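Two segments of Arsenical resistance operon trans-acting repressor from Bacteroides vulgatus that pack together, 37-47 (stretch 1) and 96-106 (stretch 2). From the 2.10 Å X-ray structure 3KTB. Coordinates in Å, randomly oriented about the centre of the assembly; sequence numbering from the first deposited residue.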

# COMPACT_ATOMS: atom_id res chain seq x y z
N GLU A 37 1.80 29.08 22.82
CA GLU A 37 2.89 29.86 22.27
C GLU A 37 4.05 29.95 23.28
O GLU A 37 5.23 29.87 22.91
CB GLU A 37 2.37 31.24 21.85
CG GLU A 37 3.40 32.25 21.51
CD GLU A 37 4.26 31.86 20.31
OE1 GLU A 37 3.80 31.01 19.51
OE2 GLU A 37 5.39 32.40 20.19
N SER A 38 3.74 30.09 24.56
CA SER A 38 4.83 30.12 25.56
C SER A 38 5.59 28.80 25.56
O SER A 38 6.82 28.79 25.71
CB SER A 38 4.31 30.37 26.99
OG SER A 38 3.67 31.62 27.09
N LEU A 39 4.86 27.69 25.42
CA LEU A 39 5.52 26.39 25.35
C LEU A 39 6.39 26.28 24.09
O LEU A 39 7.52 25.80 24.17
CB LEU A 39 4.51 25.24 25.41
CG LEU A 39 3.79 25.25 26.76
CD1 LEU A 39 2.52 24.43 26.74
CD2 LEU A 39 4.75 24.78 27.84
N LYS A 40 5.86 26.75 22.96
CA LYS A 40 6.56 26.68 21.68
C LYS A 40 7.92 27.36 21.82
O LYS A 40 8.97 26.80 21.43
CB LYS A 40 5.73 27.34 20.57
CG LYS A 40 6.34 27.30 19.15
CD LYS A 40 5.38 27.92 18.12
CE LYS A 40 5.95 28.07 16.70
NZ LYS A 40 7.07 29.09 16.56
N LYS A 41 7.90 28.54 22.42
CA LYS A 41 9.13 29.30 22.64
C LYS A 41 10.17 28.50 23.41
O LYS A 41 11.36 28.79 23.32
CB LYS A 41 8.82 30.59 23.40
CG LYS A 41 8.24 31.68 22.53
CD LYS A 41 8.22 33.02 23.26
CE LYS A 41 7.71 34.15 22.34
NZ LYS A 41 6.25 34.00 21.98
N GLN A 42 9.73 27.51 24.19
CA GLN A 42 10.65 26.70 24.99
C GLN A 42 10.87 25.33 24.35
O GLN A 42 11.34 24.39 24.98
CB GLN A 42 10.14 26.56 26.42
CG GLN A 42 10.14 27.89 27.14
CD GLN A 42 9.71 27.77 28.58
OE1 GLN A 42 8.59 28.13 28.92
NE2 GLN A 42 10.61 27.27 29.44
N GLY A 43 10.50 25.22 23.09
CA GLY A 43 10.77 24.00 22.37
C GLY A 43 9.79 22.89 22.67
O GLY A 43 10.02 21.73 22.30
N ILE A 44 8.68 23.23 23.34
CA ILE A 44 7.65 22.25 23.61
C ILE A 44 6.44 22.47 22.70
O ILE A 44 5.80 23.51 22.75
CB ILE A 44 7.19 22.33 25.06
CG1 ILE A 44 8.35 21.96 25.98
CG2 ILE A 44 5.99 21.40 25.27
CD1 ILE A 44 8.17 22.45 27.36
N ILE A 45 6.11 21.45 21.92
CA ILE A 45 5.07 21.54 20.90
C ILE A 45 3.77 20.90 21.34
O ILE A 45 3.70 19.69 21.57
CB ILE A 45 5.53 20.87 19.59
CG1 ILE A 45 7.00 21.20 19.32
CG2 ILE A 45 4.65 21.32 18.43
CD1 ILE A 45 7.24 22.69 19.10
N VAL A 46 2.73 21.71 21.48
CA VAL A 46 1.38 21.19 21.70
C VAL A 46 0.68 21.17 20.35
O VAL A 46 0.35 22.23 19.80
CB VAL A 46 0.60 22.07 22.69
CG1 VAL A 46 -0.79 21.50 22.91
CG2 VAL A 46 1.34 22.16 24.00
N THR A 47 0.48 19.99 19.79
CA THR A 47 -0.12 19.85 18.47
C THR A 47 -1.62 20.12 18.60
O THR A 47 -2.26 19.61 19.53
CB THR A 47 0.16 18.42 17.88
OG1 THR A 47 1.57 18.26 17.65
CG2 THR A 47 -0.58 18.22 16.57
N GLN A 96 -3.07 22.56 34.91
CA GLN A 96 -2.79 21.27 34.25
C GLN A 96 -1.66 21.34 33.21
O GLN A 96 -0.73 20.52 33.25
CB GLN A 96 -4.05 20.72 33.59
CG GLN A 96 -5.19 20.50 34.53
CD GLN A 96 -6.44 20.04 33.80
OE1 GLN A 96 -6.99 20.77 32.97
NE2 GLN A 96 -6.89 18.83 34.10
N MSE A 97 -1.75 22.30 32.28
CA MSE A 97 -0.71 22.43 31.25
C MSE A 97 0.63 22.56 31.95
O MSE A 97 1.63 21.93 31.58
CB MSE A 97 -0.95 23.64 30.34
CG MSE A 97 -2.28 23.59 29.58
SE MSE A 97 -2.26 22.14 28.26
CE MSE A 97 -0.98 22.97 26.99
N SER A 98 0.64 23.37 33.00
CA SER A 98 1.84 23.64 33.78
C SER A 98 2.34 22.34 34.43
O SER A 98 3.55 22.09 34.51
CB SER A 98 1.52 24.71 34.83
OG SER A 98 2.71 25.28 35.35
N GLU A 99 1.40 21.51 34.88
CA GLU A 99 1.75 20.26 35.54
C GLU A 99 2.24 19.23 34.53
O GLU A 99 3.23 18.54 34.77
CB GLU A 99 0.59 19.71 36.39
CG GLU A 99 0.54 20.29 37.81
CD GLU A 99 -0.86 20.23 38.46
OE1 GLU A 99 -1.00 20.66 39.63
OE2 GLU A 99 -1.83 19.77 37.80
N TRP A 100 1.56 19.13 33.39
CA TRP A 100 1.91 18.12 32.39
C TRP A 100 3.23 18.41 31.70
O TRP A 100 3.83 17.54 31.06
CB TRP A 100 0.84 18.06 31.31
CG TRP A 100 -0.44 17.56 31.80
CD1 TRP A 100 -0.64 16.70 32.85
CD2 TRP A 100 -1.72 17.87 31.26
NE1 TRP A 100 -1.98 16.46 32.99
CE2 TRP A 100 -2.67 17.16 32.03
CE3 TRP A 100 -2.16 18.67 30.20
CZ2 TRP A 100 -4.04 17.23 31.77
CZ3 TRP A 100 -3.52 18.74 29.95
CH2 TRP A 100 -4.45 18.02 30.74
N THR A 101 3.68 19.64 31.87
CA THR A 101 4.70 20.20 31.02
C THR A 101 5.96 20.54 31.85
O THR A 101 7.07 20.60 31.34
CB THR A 101 4.07 21.44 30.36
OG1 THR A 101 4.02 21.27 28.93
CG2 THR A 101 4.75 22.68 30.74
N GLY A 102 5.78 20.72 33.15
CA GLY A 102 6.89 21.06 34.01
C GLY A 102 7.25 22.53 33.91
O GLY A 102 8.13 23.01 34.62
N VAL A 103 6.57 23.25 33.03
CA VAL A 103 6.83 24.68 32.85
C VAL A 103 5.96 25.55 33.76
O VAL A 103 4.75 25.33 33.85
CB VAL A 103 6.66 25.11 31.37
CG1 VAL A 103 6.74 26.63 31.24
CG2 VAL A 103 7.71 24.41 30.49
N ASN A 104 6.58 26.53 34.42
CA ASN A 104 5.84 27.46 35.27
C ASN A 104 5.20 28.56 34.44
O ASN A 104 5.82 29.58 34.15
CB ASN A 104 6.74 28.08 36.35
CG ASN A 104 6.01 29.10 37.23
OD1 ASN A 104 4.79 29.06 37.37
ND2 ASN A 104 6.76 30.03 37.81
N LEU A 105 3.94 28.34 34.06
CA LEU A 105 3.25 29.25 33.15
C LEU A 105 2.68 30.49 33.86
O LEU A 105 2.39 30.46 35.06
CB LEU A 105 2.19 28.48 32.35
CG LEU A 105 2.81 27.42 31.43
CD1 LEU A 105 1.86 26.25 31.19
CD2 LEU A 105 3.33 27.99 30.08
N ASP A 106 2.57 31.57 33.09
CA ASP A 106 2.17 32.89 33.57
C ASP A 106 3.31 33.67 34.20
O ASP A 106 3.73 34.69 33.66
CB ASP A 106 0.98 32.80 34.52
CG ASP A 106 -0.26 32.32 33.83
OD1 ASP A 106 -1.33 32.29 34.48
OD2 ASP A 106 -0.17 31.97 32.64

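Each stretch carries the last part of a helix and the chain that follows it, and the two meet entirely through side chains. No hydrogen bond or salt bridge crosses between them, and the 346 Å² they bury is mainly aliphatic. The backbones stay well apart: the nearest CA atoms are 7.8 Å apart for S38 and L105 and for L39 and V103, and 8.2 Å apart for I44 and T101. That spacing leaves room for a layer of interlocking side chains.

Stretch 2 enters as a helix, with W100 N donating to Q96 O at 2.7 Å. Q96 itself lies out of reach of stretch 1, whereas the selenomethionine M97 points toward it. The M97 side chain, with all three chi angles in m, brings its terminal methyl against two residues of stretch 1: CE lies 3.8 Å from L39 CD1 and 3.9 Å from V46 CG2. One side chain thus touches both L39, in the helix, and V46, seven residues further on.

S98 turns away from the interface, and E99 and W100 are out of reach, so the next contact comes one helical turn after M97, at T101. T101 CG2 packs 3.6 Å from L39 CD2, and OG1 also lies close to that methyl, at 3.7 Å; T101 OG1 is 4.2 Å from I44 CG2, and neither carbon can offer a hydrogen bond.

G102 ends the helix. Its N still donates to S98 O at 2.9 Å, but its phi is positive, and at these backbone angles a CB would be jammed against the carbonyl O of T101. The chain then turns into V103, whose carbonyl is held by a 2.5 Å hydrogen bond from S98 OG to V103 O. S98 therefore braces the turn without touching stretch 1.

V103 points toward stretch 1 and has the largest covered area on its own stretch. Its CG2 lies 3.7 Å from I44 CD1 and 4.0 Å from L39 CD2, and its CG1 is 3.3 Å from Q42 OE1, a close polar-to-apolar contact. Across from it, the loop of stretch 1 is shaped by L39 O, which accepts from both Q42 N (2.8 Å) and I44 N (2.9 Å).

N104 points away. L105 starts sideways, but its end comes nearer, and CD2 reaches S38 CB at 4.0 Å and L39 CD2 at 4.2 Å. L39 is thus the hub of the interface, touching M97, T101, V103 and L105.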